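Long-range contacts in B-agarase (Saccharophagus degradans, PDB 4BQ2), which hydrolyses agarose-type polysaccharides as an exo-acting beta-agarase of glycoside hydrolase family 50, probably working inward from chain ends: residues A[296-301]-A[372-377]; A[343-348]-A[376-381]; A[522-527]-A[572-577]; A[442-447]-A[504-509]; A[234-239]-A[404-409]. All coordinates share one frame; numbering follows the deposited sequence.

Interaction 1: residues A[296-301]-A[372-377]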
# COMPACT_ATOMS: atom_id res chain seq x y z
N THR A 296 15.83 -3.25 -7.53
CA THR A 296 15.33 -4.63 -7.43
C THR A 296 16.50 -5.58 -7.17
O THR A 296 17.58 -5.35 -7.73
CB THR A 296 14.55 -5.05 -8.71
OG1 THR A 296 13.90 -6.31 -8.51
CG2 THR A 296 15.43 -5.03 -10.03
N MET A 297 16.32 -6.60 -6.32
CA MET A 297 17.45 -7.48 -5.97
C MET A 297 17.96 -8.25 -7.19
O MET A 297 17.18 -8.89 -7.90
CB MET A 297 17.08 -8.46 -4.82
CG MET A 297 16.76 -7.83 -3.45
SD MET A 297 18.06 -6.79 -2.75
CE MET A 297 17.66 -6.92 -1.01
N THR A 298 19.27 -8.17 -7.45
CA THR A 298 19.88 -8.88 -8.59
C THR A 298 20.19 -10.36 -8.35
O THR A 298 20.36 -11.14 -9.31
CB THR A 298 21.19 -8.24 -9.06
OG1 THR A 298 22.17 -8.33 -8.02
CG2 THR A 298 20.99 -6.77 -9.47
N GLY A 299 20.28 -10.74 -7.08
CA GLY A 299 20.68 -12.08 -6.73
C GLY A 299 22.16 -12.19 -6.42
O GLY A 299 22.64 -13.27 -6.08
N TYR A 300 22.89 -11.08 -6.54
CA TYR A 300 24.29 -11.07 -6.11
C TYR A 300 24.51 -10.47 -4.71
O TYR A 300 23.64 -9.75 -4.17
CB TYR A 300 25.17 -10.38 -7.16
CG TYR A 300 25.19 -11.13 -8.49
CD1 TYR A 300 24.15 -10.98 -9.40
CD2 TYR A 300 26.24 -12.01 -8.81
CE1 TYR A 300 24.15 -11.66 -10.61
CE2 TYR A 300 26.24 -12.70 -10.01
CZ TYR A 300 25.20 -12.51 -10.91
OH TYR A 300 25.18 -13.18 -12.11
N ASP A 301 25.67 -10.78 -4.12
CA ASP A 301 26.04 -10.27 -2.82
C ASP A 301 27.53 -9.88 -2.81
O ASP A 301 28.29 -10.26 -3.71
CB ASP A 301 25.68 -11.26 -1.71
CG ASP A 301 25.37 -10.57 -0.38
OD1 ASP A 301 25.56 -9.33 -0.25
OD2 ASP A 301 24.94 -11.28 0.56
N ARG A 372 19.65 -9.30 2.34
CA ARG A 372 20.52 -8.20 1.96
C ARG A 372 21.04 -8.53 0.57
O ARG A 372 20.96 -9.68 0.11
CB ARG A 372 21.73 -8.12 2.90
CG ARG A 372 22.57 -9.38 2.86
CD ARG A 372 23.80 -9.32 3.76
NE ARG A 372 24.79 -10.31 3.31
CZ ARG A 372 25.60 -11.02 4.10
NH1 ARG A 372 25.58 -10.84 5.41
NH2 ARG A 372 26.44 -11.90 3.57
N GLY A 373 21.59 -7.54 -0.12
CA GLY A 373 22.08 -7.84 -1.44
C GLY A 373 22.24 -6.67 -2.37
O GLY A 373 21.79 -5.53 -2.09
N GLU A 374 22.90 -6.97 -3.48
CA GLU A 374 23.03 -6.03 -4.56
C GLU A 374 21.65 -5.85 -5.22
O GLU A 374 20.84 -6.79 -5.31
CB GLU A 374 24.08 -6.52 -5.56
CG GLU A 374 24.17 -5.71 -6.85
CD GLU A 374 24.94 -6.45 -7.94
OE1 GLU A 374 24.31 -7.24 -8.69
OE2 GLU A 374 26.18 -6.23 -8.03
N ALA A 375 21.36 -4.61 -5.60
CA ALA A 375 20.13 -4.29 -6.32
C ALA A 375 20.48 -3.38 -7.51
O ALA A 375 21.58 -2.83 -7.57
CB ALA A 375 19.12 -3.67 -5.36
N TYR A 376 19.60 -3.29 -8.50
CA TYR A 376 19.85 -2.38 -9.62
C TYR A 376 18.60 -1.57 -9.88
O TYR A 376 17.49 -2.09 -9.80
CB TYR A 376 20.29 -3.15 -10.89
CG TYR A 376 20.77 -2.25 -12.03
CD1 TYR A 376 22.06 -1.73 -12.02
CD2 TYR A 376 19.94 -1.93 -13.11
CE1 TYR A 376 22.53 -0.92 -13.05
CE2 TYR A 376 20.39 -1.11 -14.14
CZ TYR A 376 21.70 -0.62 -14.10
OH TYR A 376 22.20 0.20 -15.10
N SER A 377 18.80 -0.27 -10.11
CA SER A 377 17.69 0.62 -10.47
C SER A 377 17.67 0.88 -11.97
O SER A 377 18.41 1.74 -12.48
CB SER A 377 17.77 1.95 -9.69
OG SER A 377 16.69 2.78 -10.13
O HOH W 1 20.81 -9.51 -4.49
O HOH W 2 22.34 -12.06 -0.16

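Interaction 2: residues A[343-348]-A[376-381]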
# COMPACT_ATOMS: atom_id res chain seq x y z
N ALA A 343 18.96 -15.10 -12.67
CA ALA A 343 18.48 -15.54 -13.98
C ALA A 343 17.29 -14.72 -14.51
O ALA A 343 16.91 -14.86 -15.67
CB ALA A 343 18.16 -17.05 -13.98
N MET A 344 16.69 -13.89 -13.66
CA MET A 344 15.58 -13.06 -14.14
C MET A 344 16.04 -11.97 -15.08
O MET A 344 15.22 -11.41 -15.82
CB MET A 344 14.83 -12.39 -13.00
CG MET A 344 14.35 -13.35 -11.93
SD MET A 344 13.68 -12.40 -10.55
CE MET A 344 12.74 -13.74 -9.81
N PHE A 345 17.34 -11.66 -15.04
CA PHE A 345 17.85 -10.46 -15.75
C PHE A 345 18.58 -10.73 -17.04
O PHE A 345 19.61 -11.42 -17.02
CB PHE A 345 18.70 -9.59 -14.81
CG PHE A 345 17.97 -9.20 -13.55
CD1 PHE A 345 17.05 -8.13 -13.56
CD2 PHE A 345 18.14 -9.93 -12.38
CE1 PHE A 345 16.35 -7.79 -12.40
CE2 PHE A 345 17.43 -9.59 -11.22
CZ PHE A 345 16.54 -8.52 -11.24
N ASN A 346 18.07 -10.17 -18.14
CA ASN A 346 18.71 -10.40 -19.44
C ASN A 346 19.98 -9.56 -19.57
O ASN A 346 20.89 -9.92 -20.33
CB ASN A 346 17.79 -10.10 -20.63
CG ASN A 346 16.80 -11.23 -20.92
OD1 ASN A 346 16.92 -12.33 -20.41
ND2 ASN A 346 15.81 -10.93 -21.72
N TRP A 347 20.04 -8.44 -18.85
CA TRP A 347 21.21 -7.56 -18.92
C TRP A 347 21.47 -6.89 -17.60
O TRP A 347 20.57 -6.24 -17.05
CB TRP A 347 21.01 -6.49 -20.00
CG TRP A 347 22.14 -5.47 -20.10
CD1 TRP A 347 23.26 -5.58 -20.86
CD2 TRP A 347 22.23 -4.18 -19.44
NE1 TRP A 347 24.05 -4.45 -20.73
CE2 TRP A 347 23.44 -3.58 -19.86
CE3 TRP A 347 21.40 -3.48 -18.54
CZ2 TRP A 347 23.84 -2.30 -19.42
CZ3 TRP A 347 21.80 -2.23 -18.10
CH2 TRP A 347 23.01 -1.65 -18.54
N LEU A 348 22.69 -7.02 -17.10
CA LEU A 348 23.17 -6.19 -15.99
C LEU A 348 24.57 -5.70 -16.36
O LEU A 348 25.35 -6.45 -16.96
CB LEU A 348 23.19 -6.97 -14.67
CG LEU A 348 21.83 -7.31 -14.04
CD1 LEU A 348 22.04 -8.28 -12.90
CD2 LEU A 348 21.13 -6.04 -13.55
N TYR A 376 19.60 -3.29 -8.50
CA TYR A 376 19.85 -2.38 -9.62
C TYR A 376 18.60 -1.57 -9.88
O TYR A 376 17.49 -2.09 -9.80
CB TYR A 376 20.29 -3.15 -10.89
CG TYR A 376 20.77 -2.25 -12.03
CD1 TYR A 376 22.06 -1.73 -12.02
CD2 TYR A 376 19.94 -1.93 -13.11
CE1 TYR A 376 22.53 -0.92 -13.05
CE2 TYR A 376 20.39 -1.11 -14.14
CZ TYR A 376 21.70 -0.62 -14.10
OH TYR A 376 22.20 0.20 -15.10
N SER A 377 18.80 -0.27 -10.11
CA SER A 377 17.69 0.62 -10.47
C SER A 377 17.67 0.88 -11.97
O SER A 377 18.41 1.74 -12.48
CB SER A 377 17.77 1.95 -9.69
OG SER A 377 16.69 2.78 -10.13
N PHE A 378 16.83 0.14 -12.68
CA PHE A 378 16.62 0.37 -14.10
C PHE A 378 16.05 1.77 -14.38
O PHE A 378 16.45 2.43 -15.36
CB PHE A 378 15.75 -0.73 -14.70
CG PHE A 378 16.46 -2.05 -14.81
CD1 PHE A 378 17.29 -2.31 -15.92
CD2 PHE A 378 16.33 -3.02 -13.82
CE1 PHE A 378 17.97 -3.54 -16.00
CE2 PHE A 378 16.99 -4.23 -13.91
CZ PHE A 378 17.81 -4.48 -15.00
N TYR A 379 15.13 2.22 -13.53
CA TYR A 379 14.58 3.59 -13.67
C TYR A 379 15.71 4.64 -13.65
O TYR A 379 15.78 5.52 -14.51
CB TYR A 379 13.52 3.88 -12.58
CG TYR A 379 12.85 5.23 -12.69
CD1 TYR A 379 11.75 5.42 -13.51
CD2 TYR A 379 13.32 6.33 -11.96
CE1 TYR A 379 11.13 6.66 -13.61
CE2 TYR A 379 12.71 7.57 -12.06
CZ TYR A 379 11.62 7.73 -12.89
OH TYR A 379 11.02 8.96 -12.99
N SER A 380 16.58 4.56 -12.66
CA SER A 380 17.72 5.49 -12.56
C SER A 380 18.61 5.43 -13.82
O SER A 380 18.99 6.48 -14.39
CB SER A 380 18.52 5.23 -11.29
OG SER A 380 19.48 6.25 -11.07
N ALA A 381 18.87 4.20 -14.29
CA ALA A 381 19.65 3.99 -15.50
C ALA A 381 18.95 4.66 -16.68
O ALA A 381 19.58 5.30 -17.49
CB ALA A 381 19.89 2.49 -15.74

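Interaction 3: residues A[522-527]-A[572-577]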
# COMPACT_ATOMS: atom_id res chain seq x y z
N GLN A 522 4.21 -0.53 32.90
CA GLN A 522 4.09 0.26 34.14
C GLN A 522 2.94 1.26 34.03
O GLN A 522 2.15 1.43 34.98
CB GLN A 522 5.40 0.98 34.48
CG GLN A 522 6.55 0.03 34.79
CD GLN A 522 7.92 0.66 34.60
OE1 GLN A 522 8.05 1.88 34.61
NE2 GLN A 522 8.94 -0.17 34.42
N ALA A 523 2.85 1.93 32.88
CA ALA A 523 1.75 2.87 32.68
C ALA A 523 0.41 2.13 32.75
O ALA A 523 -0.53 2.62 33.38
CB ALA A 523 1.88 3.58 31.33
N PHE A 524 0.31 0.97 32.10
CA PHE A 524 -0.98 0.24 32.06
C PHE A 524 -1.37 -0.21 33.46
O PHE A 524 -2.54 -0.10 33.86
CB PHE A 524 -0.95 -1.01 31.16
CG PHE A 524 -0.93 -0.73 29.69
CD1 PHE A 524 -1.06 0.56 29.19
CD2 PHE A 524 -0.83 -1.79 28.76
CE1 PHE A 524 -1.06 0.79 27.82
CE2 PHE A 524 -0.83 -1.56 27.39
CZ PHE A 524 -0.94 -0.26 26.92
N SER A 525 -0.39 -0.72 34.20
CA SER A 525 -0.57 -1.14 35.60
C SER A 525 -1.10 -0.00 36.49
O SER A 525 -2.05 -0.20 37.27
CB SER A 525 0.73 -1.68 36.14
OG SER A 525 0.57 -2.11 37.48
N LYS A 526 -0.54 1.20 36.32
CA LYS A 526 -1.00 2.40 37.06
C LYS A 526 -2.46 2.74 36.80
O LYS A 526 -3.23 3.07 37.73
CB LYS A 526 -0.15 3.64 36.72
CG LYS A 526 1.30 3.63 37.18
CD LYS A 526 1.91 5.03 37.05
CE LYS A 526 3.43 5.00 37.06
NZ LYS A 526 4.02 4.39 35.83
N LEU A 527 -2.86 2.69 35.53
CA LEU A 527 -4.22 3.00 35.16
C LEU A 527 -5.20 2.01 35.76
O LEU A 527 -6.29 2.40 36.16
CB LEU A 527 -4.39 3.04 33.64
CG LEU A 527 -3.73 4.25 32.94
CD1 LEU A 527 -3.64 3.97 31.45
CD2 LEU A 527 -4.48 5.56 33.21
N SER A 572 -9.71 -1.15 25.86
CA SER A 572 -10.01 0.15 25.23
C SER A 572 -9.27 1.29 25.95
O SER A 572 -8.61 2.11 25.31
CB SER A 572 -11.51 0.43 25.19
OG SER A 572 -11.76 1.64 24.47
N MET A 573 -9.36 1.31 27.28
CA MET A 573 -8.70 2.32 28.09
C MET A 573 -7.16 2.30 27.89
O MET A 573 -6.52 3.37 27.77
CB MET A 573 -9.05 2.11 29.58
CG MET A 573 -8.15 2.87 30.54
SD MET A 573 -8.63 2.65 32.27
CE MET A 573 -7.74 1.14 32.63
N LEU A 574 -6.58 1.10 27.88
CA LEU A 574 -5.13 0.92 27.73
C LEU A 574 -4.64 1.30 26.32
O LEU A 574 -3.56 1.91 26.16
CB LEU A 574 -4.72 -0.53 28.04
CG LEU A 574 -5.09 -1.02 29.45
CD1 LEU A 574 -4.62 -2.44 29.67
CD2 LEU A 574 -4.58 -0.08 30.53
N LEU A 575 -5.42 0.93 25.30
CA LEU A 575 -5.10 1.32 23.92
C LEU A 575 -5.14 2.84 23.77
O LEU A 575 -4.26 3.42 23.14
CB LEU A 575 -6.02 0.63 22.88
CG LEU A 575 -5.59 0.78 21.40
CD1 LEU A 575 -4.11 0.38 21.19
CD2 LEU A 575 -6.48 0.01 20.45
N SER A 576 -6.16 3.48 24.36
CA SER A 576 -6.27 4.92 24.31
C SER A 576 -5.07 5.55 24.93
O SER A 576 -4.50 6.47 24.35
CB SER A 576 -7.55 5.42 24.99
OG SER A 576 -8.68 5.18 24.18
N ALA A 577 -4.67 5.05 26.09
CA ALA A 577 -3.55 5.66 26.79
C ALA A 577 -2.23 5.50 26.03
O ALA A 577 -1.42 6.45 25.95
CB ALA A 577 -3.45 5.12 28.21

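Interaction 4: residues A[442-447]-A[504-509]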
# COMPACT_ATOMS: atom_id res chain seq x y z
N LYS A 442 12.94 0.89 23.83
CA LYS A 442 12.23 -0.35 24.14
C LYS A 442 11.01 -0.45 23.23
O LYS A 442 10.54 0.58 22.71
CB LYS A 442 11.81 -0.36 25.60
CG LYS A 442 12.97 -0.61 26.59
CD LYS A 442 12.48 -0.28 27.99
CE LYS A 442 13.59 -0.13 29.02
NZ LYS A 442 14.28 -1.41 29.30
N THR A 443 10.52 -1.67 23.03
CA THR A 443 9.37 -1.97 22.15
C THR A 443 8.17 -2.62 22.87
O THR A 443 8.29 -3.12 23.99
CB THR A 443 9.78 -2.86 20.93
OG1 THR A 443 10.24 -4.15 21.39
CG2 THR A 443 10.89 -2.16 20.10
N VAL A 444 7.01 -2.60 22.20
CA VAL A 444 5.83 -3.40 22.58
C VAL A 444 5.35 -4.08 21.28
O VAL A 444 5.90 -3.83 20.19
CB VAL A 444 4.72 -2.53 23.21
CG1 VAL A 444 5.21 -1.85 24.50
CG2 VAL A 444 4.23 -1.48 22.22
N SER A 445 4.35 -4.94 21.39
CA SER A 445 3.88 -5.70 20.23
C SER A 445 2.36 -5.78 20.22
O SER A 445 1.75 -5.81 21.29
CB SER A 445 4.46 -7.12 20.23
OG SER A 445 3.86 -7.90 19.20
N SER A 446 1.79 -5.76 19.01
CA SER A 446 0.38 -5.93 18.76
C SER A 446 0.07 -7.42 18.67
O SER A 446 -1.09 -7.80 18.55
CB SER A 446 0.00 -5.27 17.41
OG SER A 446 0.53 -6.03 16.31
N GLY A 447 1.12 -8.25 18.68
CA GLY A 447 0.97 -9.69 18.40
C GLY A 447 0.90 -10.01 16.91
O GLY A 447 0.83 -11.18 16.53
N TYR A 504 -7.28 -5.38 20.00
CA TYR A 504 -6.68 -5.03 21.29
C TYR A 504 -5.37 -5.78 21.53
O TYR A 504 -4.98 -6.09 22.67
CB TYR A 504 -7.69 -5.24 22.45
CG TYR A 504 -8.83 -4.26 22.31
CD1 TYR A 504 -8.61 -2.88 22.42
CD2 TYR A 504 -10.11 -4.69 21.98
CE1 TYR A 504 -9.64 -1.97 22.23
CE2 TYR A 504 -11.16 -3.79 21.80
CZ TYR A 504 -10.91 -2.43 21.94
OH TYR A 504 -11.91 -1.53 21.76
N GLY A 505 -4.67 -6.05 20.43
CA GLY A 505 -3.43 -6.83 20.52
C GLY A 505 -2.34 -6.18 21.37
O GLY A 505 -1.60 -6.89 22.04
N ILE A 506 -2.23 -4.85 21.32
CA ILE A 506 -1.20 -4.17 22.14
C ILE A 506 -1.50 -4.30 23.65
O ILE A 506 -0.63 -4.68 24.41
CB ILE A 506 -0.94 -2.70 21.69
CG1 ILE A 506 -0.31 -2.69 20.29
CG2 ILE A 506 0.01 -2.00 22.66
CD1 ILE A 506 -0.21 -1.30 19.69
N PRO A 507 -2.76 -3.99 24.08
CA PRO A 507 -3.09 -4.26 25.49
C PRO A 507 -2.90 -5.73 25.88
O PRO A 507 -2.31 -6.00 26.91
CB PRO A 507 -4.55 -3.86 25.58
CG PRO A 507 -4.63 -2.70 24.66
CD PRO A 507 -3.78 -3.11 23.46
N ILE A 508 -3.36 -6.65 25.05
CA ILE A 508 -3.29 -8.07 25.40
C ILE A 508 -1.84 -8.50 25.55
O ILE A 508 -1.45 -9.05 26.59
CB ILE A 508 -4.08 -8.91 24.36
CG1 ILE A 508 -5.58 -8.64 24.53
CG2 ILE A 508 -3.71 -10.39 24.40
CD1 ILE A 508 -6.45 -9.33 23.51
N HIS A 509 -1.02 -8.25 24.53
CA HIS A 509 0.40 -8.62 24.60
C HIS A 509 1.15 -7.95 25.76
O HIS A 509 1.99 -8.57 26.42
CB HIS A 509 1.10 -8.31 23.27
CG HIS A 509 2.50 -8.86 23.17
ND1 HIS A 509 3.59 -8.24 23.74
CD2 HIS A 509 2.98 -9.97 22.54
CE1 HIS A 509 4.68 -8.95 23.49
NE2 HIS A 509 4.33 -10.00 22.76
O HOH W 3 4.11 -5.52 24.41

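Interaction 5: residues A[234-239]-A[404-409]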
# COMPACT_ATOMS: atom_id res chain seq x y z
N ALA A 234 8.78 19.08 -25.16
CA ALA A 234 8.19 20.16 -25.95
C ALA A 234 6.88 20.66 -25.35
O ALA A 234 6.52 21.80 -25.54
CB ALA A 234 8.02 19.75 -27.41
N GLU A 235 6.20 19.81 -24.56
CA GLU A 235 4.92 20.20 -23.95
C GLU A 235 5.06 20.79 -22.55
O GLU A 235 4.20 21.51 -22.09
CB GLU A 235 3.93 19.04 -23.99
CG GLU A 235 3.54 18.68 -25.42
CD GLU A 235 3.24 17.20 -25.62
OE1 GLU A 235 2.77 16.54 -24.67
OE2 GLU A 235 3.47 16.69 -26.76
N LEU A 236 6.16 20.48 -21.87
CA LEU A 236 6.41 21.00 -20.54
C LEU A 236 7.07 22.36 -20.57
O LEU A 236 8.23 22.51 -21.01
CB LEU A 236 7.25 20.00 -19.73
CG LEU A 236 6.58 18.62 -19.56
CD1 LEU A 236 7.57 17.68 -18.89
CD2 LEU A 236 5.27 18.68 -18.79
N ASP A 237 6.35 23.37 -20.08
CA ASP A 237 6.83 24.75 -20.16
C ASP A 237 6.91 25.37 -18.77
O ASP A 237 7.17 26.56 -18.63
CB ASP A 237 5.89 25.58 -21.02
CG ASP A 237 4.43 25.47 -20.58
OD1 ASP A 237 4.14 25.09 -19.44
OD2 ASP A 237 3.55 25.78 -21.39
N GLY A 238 6.67 24.57 -17.74
CA GLY A 238 6.72 25.09 -16.36
C GLY A 238 5.52 25.92 -15.92
O GLY A 238 5.51 26.44 -14.82
N LYS A 239 4.49 26.03 -16.75
CA LYS A 239 3.34 26.88 -16.41
C LYS A 239 2.25 26.17 -15.56
O LYS A 239 1.72 25.14 -15.97
CB LYS A 239 2.73 27.52 -17.69
CG LYS A 239 3.60 28.59 -18.35
CD LYS A 239 2.99 29.11 -19.66
CE LYS A 239 4.07 29.43 -20.71
NZ LYS A 239 3.55 29.96 -22.02
N VAL A 404 9.05 18.52 -11.37
CA VAL A 404 8.29 19.72 -10.96
C VAL A 404 7.47 20.26 -12.16
O VAL A 404 6.27 20.56 -12.02
CB VAL A 404 9.21 20.84 -10.35
CG1 VAL A 404 8.44 22.10 -10.06
CG2 VAL A 404 9.85 20.36 -9.06
N ASP A 405 8.08 20.33 -13.33
CA ASP A 405 7.35 20.82 -14.53
C ASP A 405 6.15 19.93 -14.84
O ASP A 405 5.10 20.43 -15.21
CB ASP A 405 8.27 20.86 -15.76
CG ASP A 405 9.25 22.06 -15.73
OD1 ASP A 405 9.15 22.95 -14.83
OD2 ASP A 405 10.13 22.10 -16.62
N ARG A 406 6.31 18.60 -14.70
CA ARG A 406 5.18 17.68 -14.90
C ARG A 406 4.10 17.98 -13.87
O ARG A 406 2.95 18.11 -14.22
CB ARG A 406 5.62 16.23 -14.68
CG ARG A 406 6.45 15.66 -15.83
CD ARG A 406 7.18 14.40 -15.39
NE ARG A 406 7.57 13.58 -16.55
CZ ARG A 406 8.34 12.51 -16.49
NH1 ARG A 406 8.83 12.06 -15.31
NH2 ARG A 406 8.63 11.89 -17.62
N MET A 407 4.47 18.00 -12.59
CA MET A 407 3.45 18.19 -11.53
C MET A 407 2.60 19.43 -11.79
O MET A 407 1.36 19.38 -11.72
CB MET A 407 4.10 18.27 -10.15
CG MET A 407 4.83 16.98 -9.74
SD MET A 407 3.86 15.48 -9.96
CE MET A 407 5.12 14.32 -10.50
N LEU A 408 3.28 20.53 -12.10
CA LEU A 408 2.60 21.79 -12.47
C LEU A 408 1.74 21.68 -13.73
O LEU A 408 0.59 22.18 -13.77
CB LEU A 408 3.61 22.95 -12.58
CG LEU A 408 4.34 23.29 -11.29
CD1 LEU A 408 5.40 24.33 -11.60
CD2 LEU A 408 3.34 23.81 -10.25
N ASN A 409 2.25 21.04 -14.77
CA ASN A 409 1.42 20.82 -15.96
C ASN A 409 0.21 19.95 -15.66
O ASN A 409 -0.91 20.20 -16.16
CB ASN A 409 2.25 20.21 -17.13
CG ASN A 409 1.41 20.00 -18.39
OD1 ASN A 409 0.88 18.91 -18.62
ND2 ASN A 409 1.23 21.06 -19.17
O HOH W 4 2.75 23.35 -17.83
O HOH W 5 5.17 22.36 -17.20

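Interaction 1: residues A[296-301]-A[372-377]
T296 and Y376 form an antiparallel hydrogen-bonded pair: T296 N reaches Y376 O at 3.0 Å, and Y376 N returns the bond to T296 O. Next, M297 and A375 are a non-hydrogen-bonded pair, their CA atoms 4.2 Å apart. The 296-301 strand then breaks at T298-G299, but T298 N, G299 N and Y300 O keep partners. T298 N donates to E374 O almost straight (166°), and E374 N donates to Y300 O. A water also donates to E374 O and Y300 O while accepting from G299 N. T298 OG1 accepts from Y300 N at 3.2 Å, an ST turn, and lies only 2.5 Å from E374 OE1, a bond so short that its exact length is doubtful. With CG anti to N (chi1 172°) and an extended chain, E374 carries OE1 there, while R334 and Y302 hold OE2. D301 OD2 forms a salt bridge with R372 NE (2.9 Å) through its syn lone pair, in the guanidinium plane, although the two planar groups are turned 60° apart; a water donates to both D301 OD2 and R372 O, and D301 OD1 meets Y361 OH. Flanked by 335-336 and 359-362, these are the two central strands of a four-stranded antiparallel sheet.

Interaction 2: residues A[343-348]-A[376-381]
F378 brings the far rim of its ring between F345, W347 and L348, so three side chains gather round the end of one ring, some at its edge and others obliquely. Its CE2 lies 3.9 Å from F345 CD1, and the two side chains run obliquely to each other. Seen from F378, this neighbour lies near the ring plane, at the edge; seen from F345, the approach is oblique. W347 offers an edge in turn, with CE3 at 4.3 Å from F378 CE1. The indole also reaches Y376, where W347 CZ3 comes 3.9 Å from OH; that hydroxyl has its hydrogen-bonding partner in L355 O. The reach of W347 follows from its first torsion, which sets CG opposite the backbone N (176°). F378 also has Y376 CD2 over the centre of one face, in an edge-to-face pair of the two rings.

The aliphatic part rests on a single methyl. L348 CD2 touches F378 CZ at 3.9 Å and Y376 CB at 4.0 Å, crossing the phenyl at about a right angle and running past the tyrosine in the opposite direction. In the fold, these residues join the irregular chain after helix 339-342 to the junction where strand 373-376 passes into helix 378-387.

Polar contributions are of two kinds. W347 O lies in the plane of the F378 ring at its edge, 3.9 Å from CZ. Within 376-381, S377 is the N-cap: its OG accepts from S380 N (3.1 Å, 161°), fixing the first turn of the helix that carries F378.

Interaction 3: residues A[522-527]-A[572-577]
F524 and L574 form the heart of a helix-helix packing between helix 519-532 and helix 565-593, within a region related in sequence to beta-galactosidases. The short segments approach to 10.2 Å between axes, and their directions differ by 133°, so the helices run roughly antiparallel but strongly splayed. F524 has CG anti to its carbonyl carbon, which places the root of the ring, and a second torsion close to zero (chi2 -7°) turns one face towards L574. L574 CB sits over the ring centre, 3.8 Å from the centroid and only 6° from the normal, the geometry of a CH-pi contact. Beyond it, L574 CD2 drops back to F524 CB at 3.8 Å, so the leucine covers the phenylalanine from the ring to its root. The ring's outer rim continues on to the partner backbone, where F524 CE1 lies 3.2 Å from L574 O.

L527, one turn further along, points directly at the other helix. M573 starts from the flank of its helix with an extended chain, then bends at its last torsion, which brings CE to 4.0 Å from L527 CB. The packing between these side chains is apolar throughout, and T510, P507 and L511 of helix 505-511 border it beside F524 and L574. At the tip of the same leucine, L527 CD1 presses on A577 CB at 3.4 Å, tighter than usual van der Waals contact.

Interaction 4: residues A[442-447]-A[504-509]
S445 sets its CB over one face of the H509 imidazole: CB stands 3.7 Å from the ring centroid and 6° off the normal, a CH-pi contact. The histidine takes this pose because its CG is anti to the backbone N (chi1 -171°), which turns the ring up from the first turns of its helix towards the 442-447 chain. Close to the ring's root, S445 O comes 3.3 Å from H509 CB. A water ties the same two residues together, accepting from S445 N and lying 2.8 Å from H509 ND1, so the ring is covered on a face by carbon and held at a nitrogen by solvent. S445 OG, placed opposite its own backbone N, accepts from G447 N at 2.8 Å in an ST turn, which turns the chain directly after S445; D449 is a further partner of this hydroxyl.

I506 packs next to H509 along the chain. Its CG1 lies 3.6 Å from S446 CA, while CG2 makes a looser contact with V444 CG2. Between the backbones, I506 CA points its hydrogen almost straight at S445 O, and G505 CA lies 3.2 Å from S446 O. G505 has no side chain, which lets this approach occur: the place a CB would take on G505 lies 2.0 Å from S446 O.

The strand 443-444 pairs with 454-455, so the contact presses a short two-stranded sheet and its following turn against the start of helix 505-511, while Y578 of helix 565-593 touches both V444 and I506.

Interaction 5: residues A[234-239]-A[404-409]
D237 OD1 is gripped twice: K239 N donates to it at 2.9 Å, and a water that also serves N409 donates to it at 2.7 Å. The backbone bond comes from 38° above the carboxylate plane and closes an Asx turn. The shared water reaches across the contact, donating to K239 O as well and accepting from N409 ND2 at 3.1 Å. A second water repeats the theme, accepting from G238 N and donating to D405 O at 2.8 Å, so the loop is linked to the helix through solvent at two points. The dry part is carried by L236. Its CD2 lies 3.8 Å from N409 CB, the two side chains crossing at about a right angle, and its CD1 touches R406 CG at the same distance, there obliquely. G238 CA packs 3.6 Å from D405 OD1, whose salt bridge runs to R428. R406, extended from CG to NE, reaches E232 through NE and D725 through NH1; E232 belongs to helix 222-235, so the pair adds a charged link between the two helices. The contact thus joins an Asx turn, just after the end of helix 222-235, to the flank of helix 394-410.

Interactions 1 and 2 are neighbours, their centres 9 Å apart. They share Y376 and S377, where strand 373-376 runs into helix 378-387, and F345 packs on T296, M297 and T298. Both are nested inside the loop closed by interaction 5, which joins the helices 222-235 and 394-410; its centre lies about 29 Å from that of interaction 2. Interactions 4 and 3 follow later in the chain as a second cluster, with centres 12 Å apart and P507 of helix 505-511 touching F524 and L574. About 50 Å separates the centres of interactions 2 and 3, so the contacts fall into two clusters and one separate site, spread over this single chain.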